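Local coordinates for capsular polysaccharide biosynthesis protein (Burkholderia pseudomallei, PDB 4BQN), which binds coenzyme A and probably acts as an acetyltransferase in the biosynthesis of the capsular polysaccharide, at residues Q4-S9 with R31-V36; L60-Y65 with G89-S94. The protein carries 1 engineered substitution. All blocks are in the same frame, centred on the assembly; numbering follows the deposited sequence.

Contact 1 of 2, residues Q4-S9 with R31-V36; sequences QRKKYS and RDWELV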
loop_
_atom_site.group_PDB
_atom_site.type_symbol
_atom_site.label_atom_id
_atom_site.label_comp_id
_atom_site.label_asym_id
_atom_site.label_seq_id
_atom_site.Cartn_x
_atom_site.Cartn_y
_atom_site.Cartn_z
ATOM N N GLN A 4 -14.956 25.903 -16.856
ATOM C CA GLN A 4 -14.082 25.476 -17.959
ATOM C C GLN A 4 -12.690 25.022 -17.477
ATOM O O GLN A 4 -11.678 25.243 -18.150
ATOM C CB GLN A 4 -13.942 26.589 -19.001
ATOM C CG GLN A 4 -15.231 26.894 -19.742
ATOM C CD GLN A 4 -15.062 27.927 -20.838
ATOM O OE1 GLN A 4 -15.552 29.052 -20.725
ATOM N NE2 GLN A 4 -14.364 27.552 -21.912
ATOM N N ARG A 5 -12.637 24.396 -16.308
ATOM C CA ARG A 5 -11.435 23.701 -15.877
ATOM C C ARG A 5 -11.163 22.497 -16.771
ATOM O O ARG A 5 -12.083 21.940 -17.368
ATOM C CB ARG A 5 -11.611 23.219 -14.438
ATOM C CG ARG A 5 -11.592 24.340 -13.420
ATOM C CD ARG A 5 -11.780 23.848 -12.003
ATOM N NE ARG A 5 -13.111 23.304 -11.761
ATOM C CZ ARG A 5 -13.465 22.619 -10.672
ATOM N NH1 ARG A 5 -12.589 22.367 -9.696
ATOM N NH2 ARG A 5 -14.710 22.178 -10.559
ATOM N N LYS A 6 -9.897 22.100 -16.860
ATOM C CA LYS A 6 -9.518 20.866 -17.548
ATOM C C LYS A 6 -10.018 19.672 -16.746
ATOM O O LYS A 6 -10.224 19.782 -15.538
ATOM C CB LYS A 6 -8.000 20.792 -17.714
ATOM C CG LYS A 6 -7.417 21.857 -18.634
ATOM C CD LYS A 6 -5.899 21.826 -18.611
ATOM C CE LYS A 6 -5.311 22.870 -19.545
ATOM N NZ LYS A 6 -3.839 22.695 -19.705
ATOM N N LYS A 7 -10.207 18.539 -17.419
ATOM C CA LYS A 7 -10.745 17.354 -16.764
ATOM C C LYS A 7 -9.669 16.301 -16.518
ATOM O O LYS A 7 -8.829 16.023 -17.387
ATOM C CB LYS A 7 -11.898 16.758 -17.572
ATOM C CG LYS A 7 -13.078 17.699 -17.744
ATOM C CD LYS A 7 -14.159 17.067 -18.607
ATOM C CE LYS A 7 -15.149 18.102 -19.118
ATOM N NZ LYS A 7 -15.889 17.589 -20.306
ATOM N N TYR A 8 -9.700 15.717 -15.323
ATOM C CA TYR A 8 -8.780 14.640 -14.994
ATOM C C TYR A 8 -9.484 13.531 -14.258
ATOM O O TYR A 8 -10.549 13.729 -13.666
ATOM C CB TYR A 8 -7.569 15.140 -14.180
ATOM C CG TYR A 8 -7.737 15.210 -12.679
ATOM C CD1 TYR A 8 -8.588 16.144 -12.093
ATOM C CD2 TYR A 8 -7.023 14.358 -11.846
ATOM C CE1 TYR A 8 -8.730 16.210 -10.719
ATOM C CE2 TYR A 8 -7.152 14.424 -10.468
ATOM C CZ TYR A 8 -8.006 15.341 -9.911
ATOM O OH TYR A 8 -8.125 15.378 -8.532
ATOM N N SER A 9 -8.871 12.357 -14.297
ATOM C CA SER A 9 -9.295 11.267 -13.441
ATOM C C SER A 9 -8.064 10.619 -12.856
ATOM O O SER A 9 -6.952 10.805 -13.368
ATOM C CB SER A 9 -10.098 10.237 -14.224
ATOM O OG SER A 9 -10.706 9.328 -13.330
ATOM N N ARG A 31 -8.254 25.060 -8.809
ATOM C CA ARG A 31 -8.551 26.186 -9.706
ATOM C C ARG A 31 -8.545 25.721 -11.169
ATOM O O ARG A 31 -9.327 26.212 -11.990
ATOM C CB ARG A 31 -7.527 27.318 -9.484
ATOM C CG ARG A 31 -7.652 28.526 -10.402
ATOM C CD ARG A 31 -6.382 29.375 -10.358
ATOM N NE ARG A 31 -5.245 28.651 -10.924
ATOM C CZ ARG A 31 -3.968 28.892 -10.642
ATOM N NH1 ARG A 31 -3.632 29.862 -9.795
ATOM N NH2 ARG A 31 -3.023 28.156 -11.212
ATOM N N ASP A 32 -7.665 24.777 -11.483
ATOM C CA ASP A 32 -7.381 24.384 -12.870
ATOM C C ASP A 32 -8.018 23.079 -13.320
ATOM O O ASP A 32 -8.173 22.857 -14.528
ATOM C CB ASP A 32 -5.864 24.277 -13.098
ATOM C CG ASP A 32 -5.141 25.601 -12.899
ATOM O OD1 ASP A 32 -5.755 26.667 -13.120
ATOM O OD2 ASP A 32 -3.944 25.568 -12.533
ATOM N N TRP A 33 -8.357 22.208 -12.366
ATOM C CA TRP A 33 -8.712 20.828 -12.685
ATOM C C TRP A 33 -10.002 20.397 -12.029
ATOM O O TRP A 33 -10.229 20.684 -10.846
ATOM C CB TRP A 33 -7.600 19.882 -12.221
ATOM C CG TRP A 33 -6.301 20.119 -12.906
ATOM C CD1 TRP A 33 -5.248 20.874 -12.451
ATOM C CD2 TRP A 33 -5.903 19.590 -14.173
ATOM N NE1 TRP A 33 -4.218 20.840 -13.365
ATOM C CE2 TRP A 33 -4.602 20.084 -14.442
ATOM C CE3 TRP A 33 -6.530 18.766 -15.121
ATOM C CZ2 TRP A 33 -3.900 19.745 -15.611
ATOM C CZ3 TRP A 33 -5.840 18.435 -16.284
ATOM C CH2 TRP A 33 -4.536 18.931 -16.521
ATOM N N GLU A 34 -10.833 19.711 -12.815
ATOM C CA GLU A 34 -12.069 19.121 -12.306
ATOM C C GLU A 34 -11.991 17.601 -12.409
ATOM O O GLU A 34 -11.679 17.041 -13.474
ATOM C CB GLU A 34 -13.307 19.648 -13.046
ATOM C CG GLU A 34 -14.620 19.086 -12.499
ATOM C CD GLU A 34 -15.860 19.533 -13.261
ATOM O OE1 GLU A 34 -15.773 20.415 -14.144
ATOM O OE2 GLU A 34 -16.945 18.994 -12.963
ATOM N N LEU A 35 -12.260 16.929 -11.290
ATOM C CA LEU A 35 -12.192 15.470 -11.228
ATOM C C LEU A 35 -13.419 14.823 -11.864
ATOM O O LEU A 35 -14.564 15.211 -11.576
ATOM C CB LEU A 35 -12.082 15.016 -9.769
ATOM C CG LEU A 35 -12.051 13.503 -9.513
ATOM C CD1 LEU A 35 -10.817 12.871 -10.131
ATOM C CD2 LEU A 35 -12.112 13.223 -8.024
ATOM N N VAL A 36 -13.175 13.822 -12.704
ATOM C CA VAL A 36 -14.216 12.891 -13.156
ATOM C C VAL A 36 -13.826 11.556 -12.520
ATOM O O VAL A 36 -12.812 10.962 -12.892
ATOM C CB VAL A 36 -14.278 12.791 -14.698
ATOM C CG1 VAL A 36 -15.415 11.871 -15.134
ATOM C CG2 VAL A 36 -14.438 14.180 -15.316
HETATM O O HOH W 1 -14.726 21.800 -16.730
#
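Y8 carries CG in the crowded position between its backbone N and carbonyl carbon (chi1 87°), laying the ring against the neighbouring strand, while L35, with CG anti to its own N, brings a methyl to meet it. L35 CD1 sits over one face of that ring, 4.0 Å from the Y8 centroid, a CH-pi contact, and Y8 CE1 rests on L35 CB. W33 sets CG beside its backbone N, so its six-membered ring takes K6 CD over one face, 4.2 Å from the centroid. These four side chains share one side of the sheet, where F29 stacks on W33 and meets Y8 edge-to-face, and N24 bonds Y8 OH. Against E34, on the other face, the R5 chain bends at chi3 (-67°) and crosses at about a right angle. E34 CB and CG lie over one guanidinium face; E34 OE1 stays 4.1 Å from R5 NH2, off the plane in which the N-H groups are directed. R5 bonds the carbonyls of A30 and M2 instead, and a water lies within bonding reach of R5 O and E34 OE1. The strands run parallel: E34 N reaches K6 O at 2.8 Å, nearly along the C=O axis, Y8 N reaches E34 O at 3.0 Å from above the carbonyl plane, and V36 N donates to Y8 O. K6 N to D32 O is bent (138°). S9 OG gives its proton to V36 O over 2.7 Å. Directional bonding is thus mainly backbone work; beyond their packing, R5 and E34 probably attract as charges without a directed bond.

Contact 2 of 2, residues L60-Y65 with G89-S94; sequences LDLFLY and GGNALS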
loop_
_atom_site.group_PDB
_atom_site.type_symbol
_atom_site.label_atom_id
_atom_site.label_comp_id
_atom_site.label_asym_id
_atom_site.label_seq_id
_atom_site.Cartn_x
_atom_site.Cartn_y
_atom_site.Cartn_z
ATOM N N LEU A 60 -10.819 13.154 -21.226
ATOM C CA LEU A 60 -9.873 13.669 -20.234
ATOM C C LEU A 60 -8.725 14.470 -20.843
ATOM O O LEU A 60 -8.178 14.105 -21.892
ATOM C CB LEU A 60 -9.290 12.522 -19.402
ATOM C CG LEU A 60 -10.272 11.719 -18.555
ATOM C CD1 LEU A 60 -9.484 10.591 -17.898
ATOM C CD2 LEU A 60 -10.981 12.594 -17.532
ATOM N N ASP A 61 -8.359 15.557 -20.162
ATOM C CA ASP A 61 -7.098 16.241 -20.411
ATOM C C ASP A 61 -5.942 15.517 -19.728
ATOM O O ASP A 61 -4.819 15.512 -20.243
ATOM C CB ASP A 61 -7.176 17.684 -19.923
ATOM C CG ASP A 61 -8.218 18.477 -20.664
ATOM O OD1 ASP A 61 -7.958 18.828 -21.827
ATOM O OD2 ASP A 61 -9.292 18.726 -20.089
ATOM N N LEU A 62 -6.226 14.914 -18.574
ATOM C CA LEU A 62 -5.199 14.263 -17.763
ATOM C C LEU A 62 -5.716 12.955 -17.189
ATOM O O LEU A 62 -6.806 12.920 -16.621
ATOM C CB LEU A 62 -4.774 15.193 -16.628
ATOM C CG LEU A 62 -3.858 14.621 -15.533
ATOM C CD1 LEU A 62 -2.497 14.214 -16.083
ATOM C CD2 LEU A 62 -3.716 15.609 -14.380
ATOM N N PHE A 63 -4.919 11.896 -17.329
ATOM C CA PHE A 63 -5.225 10.595 -16.744
ATOM C C PHE A 63 -4.041 10.269 -15.845
ATOM O O PHE A 63 -2.949 9.974 -16.335
ATOM C CB PHE A 63 -5.391 9.548 -17.853
ATOM C CG PHE A 63 -5.825 8.175 -17.388
ATOM C CD1 PHE A 63 -6.962 7.989 -16.606
ATOM C CD2 PHE A 63 -5.115 7.047 -17.801
ATOM C CE1 PHE A 63 -7.361 6.715 -16.214
ATOM C CE2 PHE A 63 -5.505 5.770 -17.412
ATOM C CZ PHE A 63 -6.634 5.600 -16.621
ATOM N N LEU A 64 -4.247 10.414 -14.538
ATOM C CA LEU A 64 -3.251 9.986 -13.554
ATOM C C LEU A 64 -3.608 8.569 -13.185
ATOM O O LEU A 64 -4.741 8.282 -12.831
ATOM C CB LEU A 64 -3.290 10.864 -12.300
ATOM C CG LEU A 64 -2.708 12.273 -12.374
ATOM C CD1 LEU A 64 -3.115 13.084 -11.152
ATOM C CD2 LEU A 64 -1.190 12.244 -12.521
ATOM N N TYR A 65 -2.643 7.663 -13.284
ATOM C CA TYR A 65 -2.983 6.269 -13.061
ATOM C C TYR A 65 -1.826 5.513 -12.451
ATOM O O TYR A 65 -0.658 5.880 -12.629
ATOM C CB TYR A 65 -3.413 5.601 -14.389
ATOM C CG TYR A 65 -2.265 5.435 -15.350
ATOM C CD1 TYR A 65 -1.861 6.488 -16.186
ATOM C CD2 TYR A 65 -1.533 4.251 -15.376
ATOM C CE1 TYR A 65 -0.768 6.353 -17.031
ATOM C CE2 TYR A 65 -0.436 4.105 -16.219
ATOM C CZ TYR A 65 -0.060 5.161 -17.030
ATOM O OH TYR A 65 1.020 5.004 -17.859
ATOM N N GLY A 89 -3.601 14.837 -27.641
ATOM C CA GLY A 89 -3.308 15.992 -26.805
ATOM C C GLY A 89 -3.570 15.765 -25.327
ATOM O O GLY A 89 -3.197 16.605 -24.504
ATOM N N GLY A 90 -4.218 14.650 -24.976
ATOM C CA GLY A 90 -4.332 14.276 -23.564
ATOM C C GLY A 90 -2.993 13.812 -23.023
ATOM O O GLY A 90 -2.098 13.436 -23.785
ATOM N N ASN A 91 -2.861 13.847 -21.703
ATOM C CA ASN A 91 -1.637 13.471 -21.004
ATOM C C ASN A 91 -1.935 12.352 -20.004
ATOM O O ASN A 91 -2.785 12.537 -19.132
ATOM C CB ASN A 91 -1.102 14.707 -20.266
ATOM C CG ASN A 91 0.283 14.507 -19.674
ATOM O OD1 ASN A 91 1.025 13.599 -20.058
ATOM N ND2 ASN A 91 0.646 15.382 -18.741
ATOM N N ALA A 92 -1.237 11.223 -20.129
ATOM C CA ALA A 92 -1.363 10.110 -19.190
ATOM C C ALA A 92 -0.059 10.007 -18.391
ATOM O O ALA A 92 1.020 9.803 -18.956
ATOM C CB ALA A 92 -1.656 8.811 -19.930
ATOM N N LEU A 93 -0.156 10.194 -17.078
ATOM C CA LEU A 93 1.013 10.147 -16.195
ATOM C C LEU A 93 0.854 9.028 -15.198
ATOM O O LEU A 93 -0.156 8.953 -14.467
ATOM C CB LEU A 93 1.191 11.473 -15.454
ATOM C CG LEU A 93 1.675 12.668 -16.278
ATOM C CD1 LEU A 93 1.574 13.938 -15.445
ATOM C CD2 LEU A 93 3.104 12.456 -16.758
ATOM N N SER A 94 1.829 8.125 -15.185
ATOM C CA SER A 94 1.801 7.042 -14.210
ATOM C C SER A 94 2.372 7.455 -12.861
ATOM O O SER A 94 3.365 8.204 -12.763
ATOM C CB SER A 94 2.488 5.795 -14.750
ATOM O OG SER A 94 3.793 6.113 -15.205
#
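The Y65 ring has S94 CA over one face, 3.8 Å above its plane, and the carbonyl oxygen F63 O at its edge, in plane. The F63 ring has Y65 CB over one face and the methyl of A92 near its plane at the edge. Y65 reaches across because its CG takes the crowded position between backbone N and carbonyl carbon (chi1 69°), which carries the ring along S94: Y65 CZ lies 3.5 Å from S94 CB, and Y65 CE1 touches A92 CB. F63, with CG anti to its backbone N (chi1 -175°), leads its ring away from 89-94. Beyond the pair, D173 and K176 bond the hydroxyl of Y65. The other side of the sheet is mostly aliphatic, with N91 beside L62. L64 and L93 both hold CG beside the backbone N, so they lie side by side pointing the same way, L64 CD2 against L93 CB at 3.9 Å; L62 CD1 meets L93 CD1 obliquely. Between the two sides runs a parallel ladder. F63 N donates to N91 O at 2.9 Å, L93 N to F63 O and Y65 N to L93 O, each in the carbonyl plane, whereas N91 N approaches D61 O from above it. CA-H...O contacts fill in between, the shortest from S94 CA to Y65 O at 3.1 Å. Helix 79-83, which lies in the connection between these strands, packs on F63 and Y65. Parallel strands joined through a helix covering one side make a beta-alpha-beta crossover; the strand order 2-1-3-4 is consistent with a flavodoxin-like alpha/beta sheet, and here the side chain of Y65 comes within about 10 Å of the bound coenzyme A, nearest atoms.

Overall arrangement
Contacts 1 and 2 are the two flanks of one four-stranded parallel sheet, ordered 33-35, 6-11, 62-65, 91-94. The inner strands 6-11 and 62-65 join them: S9 O meets L64 N, and K7 N donates to D61 OD2, a side chain at the start of the second pair. Contact 1 is the more exposed and lies away from the coenzyme A site; it mixes charged residues and a water with its aromatic patch. In contact 2 strand 62-65 is buried, the side chains across the pair are mainly apolar, and its C-terminal end is nearer the cofactor. L62 packs against Y8 and W33, continuing the apolar side of contact 1.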